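Local atomic coordinates of beta-N-acetylhexosaminidase (Beutenbergia cavernae, PDB entry 5BU9), a protein that is a family 3 glycoside hydrolase that probably hydrolyses terminal non-reducing N-acetyl-D-hexosamine residues of N-acetyl-beta-D-hexosaminides. Residues L5-E8 / Q9-Q13; A62-D66 / E67-G71; T267-V270 / S271-Q275; E307-A310 / A311-K315. All coordinates share one frame; numbering follows the deposited sequence.

Contact 1: L5-E8 / Q9-Q13; sequences LSLE and QRVGQ
S6 and Q9 hold each other by exchanged hydrogen bonds. The side-chain amide of Q9 runs back past S6, and its OE1 accepts from S6 N at 2.9 Å through a fairly straight bond (164°), with the donor lying somewhat off the carbonyl plane. In return S6 OG, at a chi1 of 62° between its own backbone N and carbonyl carbon, accepts from Q9 N at 3.2 Å. Q9 NE2 points elsewhere and donates to E67 O, so both ends of the amide are engaged and its rotation is fixed. This is a capping box at the start of helix 7-12, with S6 as N-cap; the first helical bonds follow, from R10 N to S6 O, V11 N to L7 O and G12 N to E8 O. L5, just ahead of the cap, lies across Q9 at about a right angle. Its CB is 3.7 Å from Q9 CB and 3.6 Å from R10 CG, while CD2 comes within 3.8 Å of Q13 CG. R10 is bent at chi3 (-58°), which folds its guanidinium back toward L5-L7. L5 O meets the edge of that group in its plane, 2.9 Å from R10 NH1 in a weak hydrogen bond. L7 CA lies over one face, offset toward the rim. The stronger partner of R10 is D327 of helix 320-336, bound through NE as a salt bridge. L7 CD1 also approaches V11 CG2, one turn later, at 4.2 Å.

Contact 2: A62-D66 / E67-G71; sequences AAVTD and EATGG
E67 and T65 meet at the start of helix 66-69, a single N-capped turn followed by two glycines, with T65 as the N-cap. E67 sends its extended chain away from the preceding segment, and only its CB comes near T65 OG1. A68 makes the capping bond: its N donates to T65 OG1 at 2.9 Å. A chi1 of 60° places that hydroxyl between the backbone N and carbonyl carbon of T65, where it faces the open end of the turn. The methyl of A68 is pressed against the same oxygen, CB to OG1 3.2 Å, and lies 3.4 Å from A63 O. At T69 the hydroxyl OG1 approaches V64 CB at 3.7 Å, but its hydrogen bond goes to V72 O. G70 is the first residue to leave the helix, with phi positive at 61°; its N makes a weak bond to D66 O, and its CA is 3.1 Å from that same oxygen. G71 also has positive phi and turns its N back toward the start of the helix. T65 O thus receives two donors, T69 N and G71 N, each at 3.1 Å and arriving from opposite faces of the carbonyl plane.

Contact 3: T267-V270 / S271-Q275; sequences TDDV and SAAEQ
D269 turns its carboxylate onto S271 and A272 and receives three hydrogen bonds, from the hydroxyl and N of S271 and from A272 N. OD1 takes two: S271 OG at 2.8 Å on its syn lone pair, and S271 N at 3.2 Å from above the carboxylate plane, which closes an Asx turn. OD2 uses its own syn lone pair for A272 N at 3.3 Å, in an almost linear bond (174°). CG lies anti to the backbone N (chi1 167°), and this swings the carboxylate toward S271 N and A272 N, where the three donors together fix its tilt. A273 CB lies 3.6 Å from D269 O. In the next shell, S299 N also donates to D269 OD1, and S271 OG, while giving its proton to D269, accepts from D301 N. On the preceding side, T267 OG1 donates to D268 O at 2.8 Å, and D268 OD1 hydrogen-bonds a glycerol, probably from the crystallisation liquor, which may mark a pocket at this end of the TIM barrel. The turn lies just beyond strand 264-267, with D269 and S271 packed on neighbouring strand 296-298 and R284 of helix 281-291 donating to V270 O.

Contact 4: E307-A310 / A311-K315; sequences EMVA and AVVAK
E307-A310 and A311-K315 are successive turns of helix 305-318, which follows strand 296-298 of the TIM barrel, and they meet through main-chain hydrogen bonds and small side chains lying along the helix. Four consecutive i to i+4 bonds join them: A311 N to E307 O at 3.0 Å, V312 N to M308 O at 3.0 Å, V313 N to V309 O at 2.9 Å and A314 N to A310 O at 2.9 Å. In V312, CG1 is anti to the backbone N (chi1 174°); the other branch, CG2, therefore falls beside that N and rests 3.3 Å from M308 O. V313 is turned the same way, with CG2 3.5 Å from V309 O and, side chain to side chain, 4.4 Å from V309 CG1. A311 CB lies 3.5 Å from E307 O, and A310 and A314 belong to the exposed side of the helix. The buried side faces the barrel and its neighbouring helices: selenomethionine M308, V309 and V312 touch F15 of strand 15-20, M308 and A311 reach helix 281-291, V312 also packs on F322 and V326 of helix 320-336, and V313 lies against helix 7-12.

Overall arrangement
All four contacts are local, each joining adjacent segments, so none closes a long loop; they follow in series without nesting or crossing. Contact 1 starts helix 7-12 at the N terminus, and contact 2 forms the short helix ahead of strand 75-82. The two touch, their centres about 11 Å apart. Contact 3 comes much later, beyond strand 264-267, with its nearest atoms about 18 Å from those of contact 2. Contact 4, on helix 305-318, brings the chain back to its beginning: V11 packs against V312 and V313. It also meets contact 3, where V270 CG2 touches M308 CE, and so connects the N-terminal helix with the loop beyond strand 264-267.

Contact 1: L5-E8 / Q9-Q13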
ATOM      1  N   LEU A   5      17.619  -6.704  14.792  1.00 49.76           N
ATOM      2  CA  LEU A   5      16.329  -7.014  15.357  1.00 47.13           C
ATOM      3  C   LEU A   5      16.248  -8.506  15.672  1.00 53.03           C
ATOM      4  O   LEU A   5      16.908  -9.311  15.025  1.00 53.27           O
ATOM      5  CB  LEU A   5      15.237  -6.594  14.377  1.00 46.06           C
ATOM      6  CG  LEU A   5      14.831  -5.128  14.443  1.00 41.20           C
ATOM      7  CD1 LEU A   5      16.018  -4.200  14.449  1.00 44.25           C
ATOM      8  CD2 LEU A   5      13.913  -4.821  13.263  1.00 54.67           C
ATOM      9  N   SER A   6      15.469  -8.871  16.688  1.00 48.31           N
ATOM     10  CA  SER A   6      15.150 -10.273  16.949  1.00 42.87           C
ATOM     11  C   SER A   6      14.267 -10.794  15.814  1.00 51.92           C
ATOM     12  O   SER A   6      13.700 -10.002  15.060  1.00 38.57           O
ATOM     13  CB  SER A   6      14.405 -10.404  18.261  1.00 46.36           C
ATOM     14  OG  SER A   6      13.177  -9.676  18.149  1.00 46.35           O
ATOM     15  N   LEU A   7      14.128 -12.113  15.704  1.00 40.25           N
ATOM     16  CA  LEU A   7      13.164 -12.690  14.756  1.00 43.14           C
ATOM     17  C   LEU A   7      11.796 -12.013  14.849  1.00 38.12           C
ATOM     18  O   LEU A   7      11.252 -11.615  13.830  1.00 43.50           O
ATOM     19  CB  LEU A   7      12.991 -14.188  14.987  1.00 42.26           C
ATOM     20  CG  LEU A   7      11.950 -14.775  14.042  1.00 47.87           C
ATOM     21  CD1 LEU A   7      12.352 -14.543  12.588  1.00 36.74           C
ATOM     22  CD2 LEU A   7      11.835 -16.248  14.323  1.00 45.28           C
ATOM     23  N   GLU A   8      11.271 -11.874  16.075  1.00 36.23           N
ATOM     24  CA  GLU A   8       9.934 -11.315  16.311  1.00 40.10           C
ATOM     25  C   GLU A   8       9.853  -9.896  15.750  1.00 41.34           C
ATOM     26  O   GLU A   8       8.895  -9.531  15.075  1.00 35.25           O
ATOM     27  CB  GLU A   8       9.588 -11.305  17.814  1.00 45.38           C
ATOM     28  CG  GLU A   8       9.232 -12.666  18.413  1.00 37.05           C
ATOM     29  CD  GLU A   8      10.451 -13.560  18.652  1.00 95.35           C
ATOM     30  OE1 GLU A   8      10.229 -14.756  18.948  1.00 96.21           O
ATOM     31  OE2 GLU A   8      11.620 -13.092  18.544  1.00 67.46           O
ATOM     32  N   GLN A   9      10.887  -9.105  16.020  1.00 35.51           N
ATOM     33  CA  GLN A   9      10.925  -7.733  15.566  1.00 38.65           C
ATOM     34  C   GLN A   9      11.053  -7.645  14.039  1.00 50.47           C
ATOM     35  O   GLN A   9      10.469  -6.745  13.436  1.00 33.82           O
ATOM     36  CB  GLN A   9      12.063  -6.992  16.254  1.00 48.23           C
ATOM     37  CG  GLN A   9      11.797  -6.727  17.732  1.00 47.06           C
ATOM     38  CD  GLN A   9      13.050  -6.307  18.443  1.00 52.52           C
ATOM     39  OE1 GLN A   9      14.139  -6.607  17.980  1.00 46.85           O
ATOM     40  NE2 GLN A   9      12.913  -5.601  19.564  1.00 53.84           N
ATOM     41  N   ARG A  10      11.778  -8.569  13.406  1.00 36.37           N
ATOM     42  CA  ARG A  10      11.894  -8.539  11.942  1.00 33.86           C
ATOM     43  C   ARG A  10      10.554  -8.869  11.286  1.00 36.53           C
ATOM     44  O   ARG A  10      10.105  -8.158  10.382  1.00 31.05           O
ATOM     45  CB  ARG A  10      12.989  -9.495  11.449  1.00 35.36           C
ATOM     46  CG  ARG A  10      14.385  -9.098  11.908  1.00 39.39           C
ATOM     47  CD  ARG A  10      15.509  -9.795  11.127  1.00 50.15           C
ATOM     48  NE  ARG A  10      15.463 -11.260  11.176  1.00 39.62           N
ATOM     49  CZ  ARG A  10      15.978 -12.027  12.147  1.00 50.01           C
ATOM     50  NH1 ARG A  10      16.578 -11.498  13.196  1.00 53.33           N
ATOM     51  NH2 ARG A  10      15.896 -13.350  12.072  1.00 48.99           N
ATOM     52  N   VAL A  11       9.895  -9.922  11.766  1.00 35.45           N
ATOM     53  CA  VAL A  11       8.548 -10.228  11.326  1.00 43.02           C
ATOM     54  C   VAL A  11       7.651  -8.993  11.518  1.00 34.35           C
ATOM     55  O   VAL A  11       6.915  -8.599  10.613  1.00 32.88           O
ATOM     56  CB  VAL A  11       7.990 -11.428  12.072  1.00 31.40           C
ATOM     57  CG1 VAL A  11       6.523 -11.571  11.750  1.00 29.78           C
ATOM     58  CG2 VAL A  11       8.724 -12.665  11.656  1.00 34.75           C
ATOM     59  N   GLY A  12       7.751  -8.363  12.683  1.00 44.16           N
ATOM     60  CA  GLY A  12       6.957  -7.190  12.991  1.00 28.54           C
ATOM     61  C   GLY A  12       7.118  -6.117  11.940  1.00 42.18           C
ATOM     62  O   GLY A  12       6.160  -5.432  11.597  1.00 29.60           O
ATOM     63  N   GLN A  13       8.309  -5.993  11.369  1.00 35.89           N
ATOM     64  CA  GLN A  13       8.497  -4.998  10.307  1.00 29.57           C
ATOM     65  C   GLN A  13       7.717  -5.270   9.011  1.00 34.86           C
ATOM     66  O   GLN A  13       7.592  -4.362   8.182  1.00 35.40           O
ATOM     67  CB  GLN A  13       9.983  -4.886   9.961  1.00 31.36           C
ATOM     68  CG  GLN A  13      10.784  -4.374  11.079  1.00 32.88           C
ATOM     69  CD  GLN A  13      10.476  -2.931  11.383  1.00 59.04           C
ATOM     70  OE1 GLN A  13      10.481  -2.083  10.487  1.00 33.58           O
ATOM     71  NE2 GLN A  13      10.188  -2.643  12.648  1.00 33.43           N
TER

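Contact 2: A62-D66 / E67-G71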
ATOM      1  N   ALA A  62       5.235   7.128  19.739  1.00 43.45           N
ATOM      2  CA  ALA A  62       5.717   7.039  21.115  1.00 51.46           C
ATOM      3  C   ALA A  62       5.808   5.576  21.569  1.00 43.48           C
ATOM      4  O   ALA A  62       6.406   5.274  22.589  1.00 45.24           O
ATOM      5  CB  ALA A  62       4.822   7.832  22.043  1.00 41.65           C
ATOM      6  N   ALA A  63       5.210   4.668  20.813  1.00 51.61           N
ATOM      7  CA  ALA A  63       5.258   3.269  21.180  1.00 44.08           C
ATOM      8  C   ALA A  63       6.497   2.618  20.604  1.00 42.68           C
ATOM      9  O   ALA A  63       6.784   1.476  20.933  1.00 50.55           O
ATOM     10  CB  ALA A  63       4.002   2.539  20.705  1.00 36.14           C
ATOM     11  N   VAL A  64       7.241   3.320  19.749  1.00 44.02           N
ATOM     12  CA  VAL A  64       8.480   2.712  19.269  1.00 53.12           C
ATOM     13  C   VAL A  64       9.475   2.895  20.386  1.00 57.80           C
ATOM     14  O   VAL A  64       9.645   3.985  20.927  1.00 49.82           O
ATOM     15  CB  VAL A  64       9.021   3.250  17.877  1.00 46.81           C
ATOM     16  CG1 VAL A  64       7.912   3.634  16.913  1.00 49.56           C
ATOM     17  CG2 VAL A  64      10.066   4.328  17.992  1.00 38.30           C
ATOM     18  N   THR A  65      10.046   1.760  20.768  1.00 40.45           N
ATOM     19  CA  THR A  65      11.052   1.593  21.813  1.00 43.64           C
ATOM     20  C   THR A  65      11.996   0.537  21.277  1.00 49.40           C
ATOM     21  O   THR A  65      11.728  -0.050  20.219  1.00 54.70           O
ATOM     22  CB  THR A  65      10.470   1.089  23.141  1.00 55.38           C
ATOM     23  OG1 THR A  65       9.850  -0.193  22.922  1.00 50.87           O
ATOM     24  CG2 THR A  65       9.434   2.059  23.682  1.00 47.55           C
ATOM     25  N   ASP A  66      13.070   0.269  22.012  1.00 49.80           N
ATOM     26  CA  ASP A  66      14.002  -0.756  21.605  1.00 45.34           C
ATOM     27  C   ASP A  66      13.362  -2.161  21.708  1.00 44.13           C
ATOM     28  O   ASP A  66      13.534  -3.017  20.833  1.00 51.87           O
ATOM     29  CB  ASP A  66      15.294  -0.688  22.444  1.00 49.91           C
ATOM     30  CG  ASP A  66      16.401  -1.548  21.841  1.00 75.17           C
ATOM     31  OD1 ASP A  66      16.992  -1.116  20.820  1.00 85.13           O
ATOM     32  OD2 ASP A  66      16.652  -2.669  22.351  1.00 76.93           O
ATOM     33  N   GLU A  67      12.632  -2.388  22.785  1.00 45.12           N
ATOM     34  CA  GLU A  67      11.900  -3.628  22.969  1.00 53.26           C
ATOM     35  C   GLU A  67      10.769  -3.817  21.950  1.00 56.52           C
ATOM     36  O   GLU A  67      10.489  -4.932  21.537  1.00 47.40           O
ATOM     37  CB  GLU A  67      11.342  -3.678  24.388  1.00 59.18           C
ATOM     38  CG  GLU A  67      10.636  -4.973  24.712  1.00 93.20           C
ATOM     39  CD  GLU A  67      10.532  -5.175  26.196  1.00105.81           C
ATOM     40  OE1 GLU A  67      11.173  -4.386  26.923  1.00102.84           O
ATOM     41  OE2 GLU A  67       9.818  -6.105  26.633  1.00103.17           O
ATOM     42  N   ALA A  68      10.130  -2.734  21.524  1.00 40.11           N
ATOM     43  CA  ALA A  68       9.038  -2.856  20.562  1.00 45.50           C
ATOM     44  C   ALA A  68       9.537  -3.144  19.141  1.00 41.34           C
ATOM     45  O   ALA A  68       9.166  -4.139  18.542  1.00 44.73           O
ATOM     46  CB  ALA A  68       8.193  -1.607  20.571  1.00 37.32           C
ATOM     47  N   THR A  69      10.381  -2.270  18.606  1.00 37.33           N
ATOM     48  CA  THR A  69      10.771  -2.351  17.199  1.00 45.07           C
ATOM     49  C   THR A  69      12.285  -2.199  17.014  1.00 44.63           C
ATOM     50  O   THR A  69      12.749  -1.823  15.927  1.00 42.36           O
ATOM     51  CB  THR A  69      10.072  -1.260  16.356  1.00 34.15           C
ATOM     52  OG1 THR A  69      10.491   0.025  16.832  1.00 38.90           O
ATOM     53  CG2 THR A  69       8.580  -1.336  16.515  1.00 40.40           C
ATOM     54  N   GLY A  70      13.050  -2.443  18.076  1.00 46.04           N
ATOM     55  CA  GLY A  70      14.498  -2.236  18.025  1.00 40.65           C
ATOM     56  C   GLY A  70      14.857  -0.789  17.722  1.00 63.40           C
ATOM     57  O   GLY A  70      15.938  -0.501  17.184  1.00 43.22           O
ATOM     58  N   GLY A  71      13.950   0.122  18.084  1.00 41.05           N
ATOM     59  CA  GLY A  71      14.135   1.538  17.835  1.00 42.88           C
ATOM     60  C   GLY A  71      13.848   1.967  16.400  1.00 57.96           C
ATOM     61  O   GLY A  71      13.946   3.141  16.073  1.00 40.34           O
TER

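Contact 3: T267-V270 / S271-Q275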
ATOM      1  N   THR A 267       0.881  -5.428   0.265  1.00 26.10           N
ATOM      2  CA  THR A 267      -0.411  -5.981  -0.154  1.00 25.62           C
ATOM      3  C   THR A 267      -1.472  -4.898  -0.108  1.00 31.69           C
ATOM      4  O   THR A 267      -1.355  -3.908   0.632  1.00 35.07           O
ATOM      5  CB  THR A 267      -0.933  -7.151   0.730  1.00 26.33           C
ATOM      6  OG1 THR A 267      -1.186  -6.666   2.056  1.00 29.88           O
ATOM      7  CG2 THR A 267       0.046  -8.314   0.770  1.00 27.64           C
ATOM      8  N   ASP A 268      -2.524  -5.094  -0.895  1.00 27.00           N
ATOM      9  CA  ASP A 268      -3.786  -4.419  -0.634  1.00 25.11           C
ATOM     10  C   ASP A 268      -4.252  -4.906   0.778  1.00 28.57           C
ATOM     11  O   ASP A 268      -3.736  -5.900   1.315  1.00 33.16           O
ATOM     12  CB  ASP A 268      -4.789  -4.747  -1.748  1.00 26.65           C
ATOM     13  CG  ASP A 268      -6.039  -3.858  -1.724  1.00 46.65           C
ATOM     14  OD1 ASP A 268      -6.216  -3.036  -0.796  1.00 32.17           O
ATOM     15  OD2 ASP A 268      -6.874  -4.019  -2.637  1.00 33.36           O
ATOM     16  N   ASP A 269      -5.169  -4.203   1.415  1.00 25.14           N
ATOM     17  CA  ASP A 269      -5.661  -4.676   2.703  1.00 30.03           C
ATOM     18  C   ASP A 269      -6.137  -6.120   2.628  1.00 39.34           C
ATOM     19  O   ASP A 269      -6.981  -6.413   1.803  1.00 31.24           O
ATOM     20  CB  ASP A 269      -6.839  -3.837   3.199  1.00 36.32           C
ATOM     21  CG  ASP A 269      -7.540  -4.521   4.350  1.00 74.99           C
ATOM     22  OD1 ASP A 269      -6.911  -4.577   5.434  1.00 31.79           O
ATOM     23  OD2 ASP A 269      -8.650  -5.085   4.144  1.00 71.95           O
ATOM     24  N   VAL A 270      -5.629  -7.025   3.466  1.00 24.29           N
ATOM     25  CA  VAL A 270      -6.114  -8.410   3.430  1.00 23.88           C
ATOM     26  C   VAL A 270      -6.954  -8.740   4.663  1.00 27.94           C
ATOM     27  O   VAL A 270      -7.378  -9.884   4.847  1.00 31.31           O
ATOM     28  CB  VAL A 270      -4.952  -9.404   3.301  1.00 23.53           C
ATOM     29  CG1 VAL A 270      -4.285  -9.240   1.930  1.00 23.46           C
ATOM     30  CG2 VAL A 270      -3.933  -9.217   4.471  1.00 24.28           C
ATOM     31  N   SER A 271      -7.163  -7.753   5.528  1.00 24.59           N
ATOM     32  CA  SER A 271      -7.841  -7.979   6.810  1.00 25.01           C
ATOM     33  C   SER A 271      -9.334  -8.283   6.637  1.00 27.97           C
ATOM     34  O   SER A 271      -9.825  -9.201   7.277  1.00 34.63           O
ATOM     35  CB  SER A 271      -7.650  -6.782   7.768  1.00 25.60           C
ATOM     36  OG  SER A 271      -8.470  -5.664   7.457  1.00 31.05           O
ATOM     37  N   ALA A 272     -10.059  -7.528   5.800  1.00 25.65           N
ATOM     38  CA  ALA A 272     -11.507  -7.726   5.702  1.00 26.18           C
ATOM     39  C   ALA A 272     -12.027  -7.858   4.256  1.00 32.34           C
ATOM     40  O   ALA A 272     -13.185  -8.233   4.038  1.00 31.75           O
ATOM     41  CB  ALA A 272     -12.240  -6.585   6.423  1.00 27.17           C
ATOM     42  N   ALA A 273     -11.183  -7.543   3.281  1.00 31.47           N
ATOM     43  CA  ALA A 273     -11.535  -7.673   1.866  1.00 33.00           C
ATOM     44  C   ALA A 273     -12.097  -9.068   1.547  1.00 25.10           C
ATOM     45  O   ALA A 273     -11.427 -10.105   1.794  1.00 27.89           O
ATOM     46  CB  ALA A 273     -10.311  -7.377   0.998  1.00 24.84           C
ATOM     47  N   GLU A 274     -13.308  -9.083   1.004  1.00 25.55           N
ATOM     48  CA  GLU A 274     -14.047 -10.311   0.802  1.00 25.61           C
ATOM     49  C   GLU A 274     -13.261 -11.276  -0.076  1.00 34.00           C
ATOM     50  O   GLU A 274     -13.331 -12.468   0.124  1.00 25.40           O
ATOM     51  CB  GLU A 274     -15.412 -10.037   0.171  1.00 31.42           C
ATOM     52  CG  GLU A 274     -16.327 -11.254   0.095  1.00 29.91           C
ATOM     53  CD  GLU A 274     -16.710 -11.816   1.484  1.00 42.49           C
ATOM     54  OE1 GLU A 274     -16.458 -11.145   2.533  1.00 50.94           O
ATOM     55  OE2 GLU A 274     -17.265 -12.937   1.516  1.00 46.50           O
ATOM     56  N   GLN A 275     -12.480 -10.739  -1.014  1.00 28.59           N
ATOM     57  CA  GLN A 275     -11.765 -11.543  -1.980  1.00 24.14           C
ATOM     58  C   GLN A 275     -10.807 -12.541  -1.301  1.00 32.10           C
ATOM     59  O   GLN A 275     -10.533 -13.599  -1.856  1.00 28.84           O
ATOM     60  CB  GLN A 275     -10.987 -10.644  -2.932  1.00 24.04           C
ATOM     61  CG  GLN A 275      -9.988 -11.411  -3.827  1.00 23.73           C
ATOM     62  CD  GLN A 275     -10.648 -11.945  -5.094  1.00 32.01           C
ATOM     63  OE1 GLN A 275     -11.891 -11.988  -5.188  1.00 28.32           O
ATOM     64  NE2 GLN A 275      -9.830 -12.329  -6.089  1.00 23.84           N
TER

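Contact 4: E307-A310 / A311-K315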
ATOM      1  N   GLU A 307      -2.662 -12.307  15.635  1.00 29.02           N
ATOM      2  CA  GLU A 307      -2.555 -13.730  15.297  1.00 30.62           C
ATOM      3  C   GLU A 307      -1.811 -13.965  13.956  1.00 33.57           C
ATOM      4  O   GLU A 307      -1.210 -15.023  13.768  1.00 39.49           O
ATOM      5  CB  GLU A 307      -3.931 -14.368  15.256  1.00 30.65           C
ATOM      6  CG  GLU A 307      -4.649 -14.168  13.925  1.00 44.44           C
ATOM      7  CD  GLU A 307      -6.148 -14.341  14.064  1.00 50.31           C
ATOM      8  OE1 GLU A 307      -6.736 -15.203  13.360  1.00 40.83           O
ATOM      9  OE2 GLU A 307      -6.719 -13.616  14.906  1.00 43.71           O
HETATM   10  N   MSE A 308      -1.836 -12.984  13.042  1.00 33.11           N
HETATM   11  CA  MSE A 308      -1.107 -13.125  11.785  1.00 33.55           C
HETATM   12  C   MSE A 308       0.374 -13.031  12.042  1.00 39.37           C
HETATM   13  O   MSE A 308       1.174 -13.800  11.507  1.00 34.51           O
HETATM   14  CB  MSE A 308      -1.522 -12.054  10.780  1.00 28.50           C
HETATM   15  CG  MSE A 308      -2.952 -12.207  10.345  1.00 33.12           C
HETATM   16 SE   MSE A 308      -3.627 -10.652   9.349  0.73 41.00          SE
HETATM   17  CE  MSE A 308      -2.579 -10.807   7.788  1.00 25.93           C
ATOM     18  N   VAL A 309       0.747 -12.057  12.858  1.00 29.65           N
ATOM     19  CA  VAL A 309       2.149 -11.896  13.238  1.00 37.37           C
ATOM     20  C   VAL A 309       2.631 -13.184  13.886  1.00 33.66           C
ATOM     21  O   VAL A 309       3.709 -13.677  13.550  1.00 34.37           O
ATOM     22  CB  VAL A 309       2.354 -10.685  14.175  1.00 29.58           C
ATOM     23  CG1 VAL A 309       3.747 -10.713  14.793  1.00 31.90           C
ATOM     24  CG2 VAL A 309       2.151  -9.386  13.385  1.00 28.95           C
ATOM     25  N   ALA A 310       1.829 -13.745  14.796  1.00 31.30           N
ATOM     26  CA  ALA A 310       2.279 -14.926  15.550  1.00 26.79           C
ATOM     27  C   ALA A 310       2.472 -16.102  14.612  1.00 38.05           C
ATOM     28  O   ALA A 310       3.404 -16.884  14.767  1.00 39.63           O
ATOM     29  CB  ALA A 310       1.295 -15.290  16.640  1.00 28.20           C
ATOM     30  N   ALA A 311       1.574 -16.220  13.641  1.00 26.42           N
ATOM     31  CA  ALA A 311       1.670 -17.298  12.683  1.00 38.90           C
ATOM     32  C   ALA A 311       2.934 -17.152  11.829  1.00 33.95           C
ATOM     33  O   ALA A 311       3.570 -18.154  11.514  1.00 35.15           O
ATOM     34  CB  ALA A 311       0.451 -17.332  11.812  1.00 26.53           C
ATOM     35  N   VAL A 312       3.283 -15.916  11.448  1.00 35.52           N
ATOM     36  CA  VAL A 312       4.444 -15.701  10.587  1.00 24.87           C
ATOM     37  C   VAL A 312       5.709 -15.983  11.395  1.00 32.59           C
ATOM     38  O   VAL A 312       6.623 -16.623  10.882  1.00 31.37           O
ATOM     39  CB  VAL A 312       4.469 -14.297   9.959  1.00 36.52           C
ATOM     40  CG1 VAL A 312       5.773 -14.093   9.186  1.00 28.60           C
ATOM     41  CG2 VAL A 312       3.287 -14.139   8.986  1.00 23.39           C
ATOM     42  N   VAL A 313       5.739 -15.570  12.665  1.00 30.82           N
ATOM     43  CA  VAL A 313       6.856 -15.904  13.547  1.00 28.56           C
ATOM     44  C   VAL A 313       6.997 -17.410  13.675  1.00 45.56           C
ATOM     45  O   VAL A 313       8.087 -17.950  13.510  1.00 38.29           O
ATOM     46  CB  VAL A 313       6.704 -15.285  14.960  1.00 31.06           C
ATOM     47  CG1 VAL A 313       7.745 -15.910  15.925  1.00 27.73           C
ATOM     48  CG2 VAL A 313       6.890 -13.814  14.911  1.00 27.67           C
ATOM     49  N   ALA A 314       5.896 -18.100  13.967  1.00 30.96           N
ATOM     50  CA  ALA A 314       5.984 -19.536  14.218  1.00 29.86           C
ATOM     51  C   ALA A 314       6.464 -20.281  12.973  1.00 35.06           C
ATOM     52  O   ALA A 314       7.244 -21.232  13.078  1.00 37.15           O
ATOM     53  CB  ALA A 314       4.651 -20.088  14.692  1.00 28.11           C
ATOM     54  N   LYS A 315       6.043 -19.847  11.785  1.00 28.31           N
ATOM     55  CA  LYS A 315       6.481 -20.575  10.588  1.00 33.81           C
ATOM     56  C   LYS A 315       7.975 -20.321  10.277  1.00 31.63           C
ATOM     57  O   LYS A 315       8.651 -21.209   9.802  1.00 39.90           O
ATOM     58  CB  LYS A 315       5.614 -20.220   9.389  1.00 26.11           C
ATOM     59  CG  LYS A 315       5.973 -21.011   8.075  1.00 26.69           C
ATOM     60  CD  LYS A 315       5.090 -20.591   6.935  1.00 31.85           C
ATOM     61  CE  LYS A 315       5.492 -21.221   5.614  1.00 33.41           C
ATOM     62  NZ  LYS A 315       5.166 -22.647   5.539  1.00 33.17           N
TER